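Local atomic coordinates of CutA1 (Shewanella, PDB entry 3AHP), a protein that probably takes part in tolerance to divalent metal ions such as copper, as a trimeric member of the CutA1 family. Residues B[21-31]-B[67-78]. Numbering follows the deposited sequence.
Sequences RIATALVEAKL and DYPAIEQLVITM
O of Leu-31 lies above one face of the Asp-67 carboxylate, off to the OD2 side. OD2 of Asp-67 is 3.4 Å from O of Leu-31; both are acceptors, and they are not bonded. OD1 is weakly hydrogen-bonded to Ser-106. At the far end CG of Arg-21 meets CE of Met-78.

Most of the rest is apolar packing between helix 68-78 and helix 21-28 with the turn after it. The helix axes approach to 10.3 Å and run nearly antiparallel, at 153°. Leu-31 belongs to the Schellman motif of that turn; its N bonds back to O of Leu-26, and Lys-30 has positive phi. CD2 of Leu-31 touches CB of Ala-70 at 3.9 Å, and its CB sits 3.8 Å from CG1 of Ile-71. Ile-71 has CG1 anti to its carbonyl carbon (chi1 -57°) and an extended chain beyond, which carries CD1 to the Leu-31 carbonyl. CG2 of Ile-71 faces CD1 of Leu-26. With an alanine here the CG1-CD1 arm and CG2 are gone, which is likely to open a gap beside Leu-31 and Leu-26 and to cost Phe-86 and Cys-63 of the sheet a packing partner.

The side chains of Leu-26 and Leu-74 slide past each other in opposite directions, CD1 of Leu-26 3.7 Å from CD2 of Leu-74. Leu-26 and Val-75 cross at about a right angle, where their CD2 and CG2 meet. Val-75 CG2 also meets Ile-22 CG2. Met-78 bends at its last torsion. Its SD lies 3.8 Å from CB of Ala-25, and its CB lies 3.7 Å from CG1 of Ile-22.

Two antiparallel helices side by side against an antiparallel sheet are characteristic of the ferredoxin-like fold of CutA1.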
loop_
_atom_site.group_PDB
_atom_site.type_symbol
_atom_site.label_atom_id
_atom_site.label_comp_id
_atom_site.label_asym_id
_atom_site.label_seq_id
_atom_site.Cartn_x
_atom_site.Cartn_y
_atom_site.Cartn_z
ATOM N N ARG B 21 -16.248 2.219 -12.272
ATOM C CA ARG B 21 -17.213 3.288 -12.279
ATOM C C ARG B 21 -16.765 4.437 -11.357
ATOM O O ARG B 21 -16.762 5.596 -11.760
ATOM C CB ARG B 21 -18.578 2.726 -11.879
ATOM C CG ARG B 21 -19.784 3.573 -12.282
ATOM C CD ARG B 21 -21.071 2.722 -12.403
ATOM N NE ARG B 21 -21.697 2.433 -11.104
ATOM C CZ ARG B 21 -21.975 1.206 -10.655
ATOM N NH1 ARG B 21 -21.685 0.132 -11.397
ATOM N NH2 ARG B 21 -22.530 1.053 -9.456
ATOM N N ILE B 22 -16.384 4.111 -10.127
ATOM C CA ILE B 22 -15.876 5.095 -9.191
ATOM C C ILE B 22 -14.548 5.691 -9.649
ATOM O O ILE B 22 -14.396 6.909 -9.657
ATOM C CB ILE B 22 -15.773 4.523 -7.749
ATOM C CG1 ILE B 22 -17.155 4.050 -7.272
ATOM C CG2 ILE B 22 -15.200 5.568 -6.783
ATOM C CD1 ILE B 22 -17.152 3.145 -6.045
ATOM N N ALA B 23 -13.590 4.855 -10.043
ATOM C CA ALA B 23 -12.359 5.372 -10.682
ATOM C C ALA B 23 -12.620 6.424 -11.778
ATOM O O ALA B 23 -12.063 7.526 -11.737
ATOM C CB ALA B 23 -11.517 4.227 -11.253
ATOM N N THR B 24 -13.434 6.055 -12.767
ATOM C CA THR B 24 -13.793 6.939 -13.871
ATOM C C THR B 24 -14.367 8.279 -13.373
ATOM O O THR B 24 -13.916 9.352 -13.773
ATOM C CB THR B 24 -14.760 6.232 -14.875
ATOM O OG1 THR B 24 -14.129 5.068 -15.409
ATOM C CG2 THR B 24 -15.126 7.130 -16.022
ATOM N N ALA B 25 -15.318 8.218 -12.459
ATOM C CA ALA B 25 -15.883 9.428 -11.910
ATOM C C ALA B 25 -14.769 10.293 -11.314
ATOM O O ALA B 25 -14.596 11.463 -11.664
ATOM C CB ALA B 25 -16.957 9.088 -10.861
ATOM N N LEU B 26 -14.010 9.691 -10.413
ATOM C CA LEU B 26 -12.907 10.359 -9.753
ATOM C C LEU B 26 -12.003 11.036 -10.769
ATOM O O LEU B 26 -11.636 12.196 -10.607
ATOM C CB LEU B 26 -12.109 9.330 -8.956
ATOM C CG LEU B 26 -12.156 9.454 -7.440
ATOM C CD1 LEU B 26 -13.281 10.360 -6.971
ATOM C CD2 LEU B 26 -12.237 8.090 -6.826
ATOM N N VAL B 27 -11.647 10.309 -11.820
ATOM C CA VAL B 27 -10.738 10.862 -12.801
ATOM C C VAL B 27 -11.376 11.904 -13.708
ATOM O O VAL B 27 -10.856 13.003 -13.825
ATOM C CB VAL B 27 -9.887 9.784 -13.535
ATOM C CG1 VAL B 27 -9.355 10.294 -14.862
ATOM C CG2 VAL B 27 -8.721 9.381 -12.659
ATOM N N GLU B 28 -12.580 11.650 -14.203
ATOM C CA GLU B 28 -13.261 12.711 -14.935
ATOM C C GLU B 28 -13.738 13.958 -14.201
ATOM O O GLU B 28 -13.804 15.021 -14.791
ATOM C CB GLU B 28 -14.111 12.262 -16.138
ATOM C CG GLU B 28 -15.309 11.387 -15.891
ATOM C CD GLU B 28 -16.200 11.274 -17.145
ATOM O OE1 GLU B 28 -15.951 12.012 -18.127
ATOM O OE2 GLU B 28 -17.149 10.456 -17.158
ATOM N N ALA B 29 -13.850 13.877 -12.885
ATOM C CA ALA B 29 -14.112 15.064 -12.066
ATOM C C ALA B 29 -12.820 15.793 -11.777
ATOM O O ALA B 29 -12.816 16.831 -11.118
ATOM C CB ALA B 29 -14.811 14.681 -10.756
ATOM N N LYS B 30 -11.716 15.192 -12.214
ATOM C CA LYS B 30 -10.376 15.678 -11.896
ATOM C C LYS B 30 -10.170 15.852 -10.385
ATOM O O LYS B 30 -9.532 16.810 -9.941
ATOM C CB LYS B 30 -10.099 16.999 -12.614
ATOM C CG LYS B 30 -10.127 16.929 -14.148
ATOM C CD LYS B 30 -9.900 18.333 -14.740
ATOM C CE LYS B 30 -10.524 18.490 -16.122
ATOM N NZ LYS B 30 -9.571 18.169 -17.221
ATOM N N LEU B 31 -10.686 14.913 -9.595
ATOM C CA LEU B 31 -10.417 14.915 -8.168
ATOM C C LEU B 31 -9.170 14.106 -7.824
ATOM O O LEU B 31 -8.399 14.453 -6.932
ATOM C CB LEU B 31 -11.642 14.439 -7.406
ATOM C CG LEU B 31 -12.725 15.518 -7.470
ATOM C CD1 LEU B 31 -14.106 14.990 -7.128
ATOM C CD2 LEU B 31 -12.356 16.727 -6.593
ATOM N N ASP B 67 -8.302 18.228 -2.168
ATOM C CA ASP B 67 -9.483 17.639 -2.768
ATOM C C ASP B 67 -10.129 16.601 -1.867
ATOM O O ASP B 67 -11.177 16.067 -2.213
ATOM C CB ASP B 67 -9.148 16.963 -4.099
ATOM C CG ASP B 67 -8.399 17.858 -5.047
ATOM O OD1 ASP B 67 -8.866 18.980 -5.330
ATOM O OD2 ASP B 67 -7.384 17.386 -5.593
ATOM N N TYR B 68 -9.484 16.256 -0.758
ATOM C CA TYR B 68 -9.883 15.066 -0.011
ATOM C C TYR B 68 -11.384 15.023 0.286
ATOM O O TYR B 68 -12.043 14.021 -0.019
ATOM C CB TYR B 68 -9.062 14.851 1.272
ATOM C CG TYR B 68 -9.605 13.724 2.120
ATOM C CD1 TYR B 68 -9.231 12.402 1.875
ATOM C CD2 TYR B 68 -10.620 13.960 3.056
ATOM C CE1 TYR B 68 -9.810 11.351 2.587
ATOM C CE2 TYR B 68 -11.212 12.916 3.769
ATOM C CZ TYR B 68 -10.800 11.617 3.533
ATOM O OH TYR B 68 -11.380 10.588 4.232
ATOM N N PRO B 69 -11.944 16.118 0.838
ATOM C CA PRO B 69 -13.350 16.063 1.263
ATOM C C PRO B 69 -14.331 15.699 0.138
ATOM O O PRO B 69 -15.321 15.010 0.385
ATOM C CB PRO B 69 -13.604 17.476 1.797
ATOM C CG PRO B 69 -12.265 17.919 2.274
ATOM C CD PRO B 69 -11.311 17.387 1.239
ATOM N N ALA B 70 -14.020 16.102 -1.090
ATOM C CA ALA B 70 -14.854 15.778 -2.233
ATOM C C ALA B 70 -14.669 14.325 -2.699
ATOM O O ALA B 70 -15.622 13.683 -3.146
ATOM C CB ALA B 70 -14.594 16.756 -3.380
ATOM N N ILE B 71 -13.437 13.826 -2.621
ATOM C CA ILE B 71 -13.154 12.430 -2.934
ATOM C C ILE B 71 -13.882 11.468 -1.988
ATOM O O ILE B 71 -14.652 10.602 -2.421
ATOM C CB ILE B 71 -11.657 12.161 -2.939
ATOM C CG1 ILE B 71 -10.988 13.106 -3.947
ATOM C CG2 ILE B 71 -11.369 10.683 -3.284
ATOM C CD1 ILE B 71 -9.466 13.114 -3.919
ATOM N N GLU B 72 -13.736 11.708 -0.694
ATOM C CA GLU B 72 -14.474 10.941 0.279
ATOM C C GLU B 72 -15.970 10.981 -0.005
ATOM O O GLU B 72 -16.640 9.944 -0.013
ATOM C CB GLU B 72 -14.224 11.484 1.664
ATOM C CG GLU B 72 -15.044 10.788 2.688
ATOM C CD GLU B 72 -14.783 11.301 4.059
ATOM O OE1 GLU B 72 -15.576 12.152 4.507
ATOM O OE2 GLU B 72 -13.762 10.890 4.666
ATOM N N GLN B 73 -16.500 12.192 -0.161
ATOM C CA GLN B 73 -17.904 12.378 -0.466
ATOM C C GLN B 73 -18.330 11.581 -1.697
ATOM O O GLN B 73 -19.212 10.747 -1.619
ATOM C CB GLN B 73 -18.230 13.867 -0.625
ATOM C CG GLN B 73 -19.714 14.201 -0.455
ATOM C CD GLN B 73 -20.317 13.547 0.783
ATOM O OE1 GLN B 73 -21.011 12.534 0.683
ATOM N NE2 GLN B 73 -19.990 14.077 1.953
ATOM N N LEU B 74 -17.615 11.740 -2.796
ATOM C CA LEU B 74 -17.908 10.990 -4.003
ATOM C C LEU B 74 -17.787 9.467 -3.812
ATOM O O LEU B 74 -18.691 8.712 -4.193
ATOM C CB LEU B 74 -17.038 11.477 -5.173
ATOM C CG LEU B 74 -17.379 10.934 -6.565
ATOM C CD1 LEU B 74 -18.862 11.064 -6.820
ATOM C CD2 LEU B 74 -16.627 11.668 -7.658
ATOM N N VAL B 75 -16.667 9.008 -3.261
ATOM C CA VAL B 75 -16.442 7.578 -3.177
ATOM C C VAL B 75 -17.467 6.942 -2.242
ATOM O O VAL B 75 -18.153 5.982 -2.627
ATOM C CB VAL B 75 -14.997 7.201 -2.757
ATOM C CG1 VAL B 75 -14.892 5.701 -2.506
ATOM C CG2 VAL B 75 -14.002 7.617 -3.837
ATOM N N ILE B 76 -17.635 7.532 -1.059
ATOM C CA ILE B 76 -18.528 6.970 -0.055
ATOM C C ILE B 76 -19.952 6.844 -0.601
ATOM O O ILE B 76 -20.575 5.799 -0.447
ATOM C CB ILE B 76 -18.517 7.793 1.268
ATOM C CG1 ILE B 76 -17.424 7.294 2.216
ATOM C CG2 ILE B 76 -19.864 7.708 1.971
ATOM C CD1 ILE B 76 -16.138 6.904 1.524
ATOM N N THR B 77 -20.453 7.887 -1.261
ATOM C CA THR B 77 -21.800 7.838 -1.819
ATOM C C THR B 77 -22.037 6.923 -3.028
ATOM O O THR B 77 -23.119 6.358 -3.185
ATOM C CB THR B 77 -22.503 9.238 -1.966
ATOM O OG1 THR B 77 -23.023 9.380 -3.287
ATOM C CG2 THR B 77 -21.594 10.388 -1.645
ATOM N N MET B 78 -21.012 6.722 -3.846
ATOM C CA MET B 78 -21.100 5.768 -4.953
ATOM C C MET B 78 -20.966 4.325 -4.508
ATOM O O MET B 78 -21.419 3.426 -5.191
ATOM C CB MET B 78 -20.052 6.073 -6.021
ATOM C CG MET B 78 -20.235 7.427 -6.655
ATOM S SD MET B 78 -19.244 7.699 -8.132
ATOM C CE MET B 78 -19.789 6.366 -9.222
#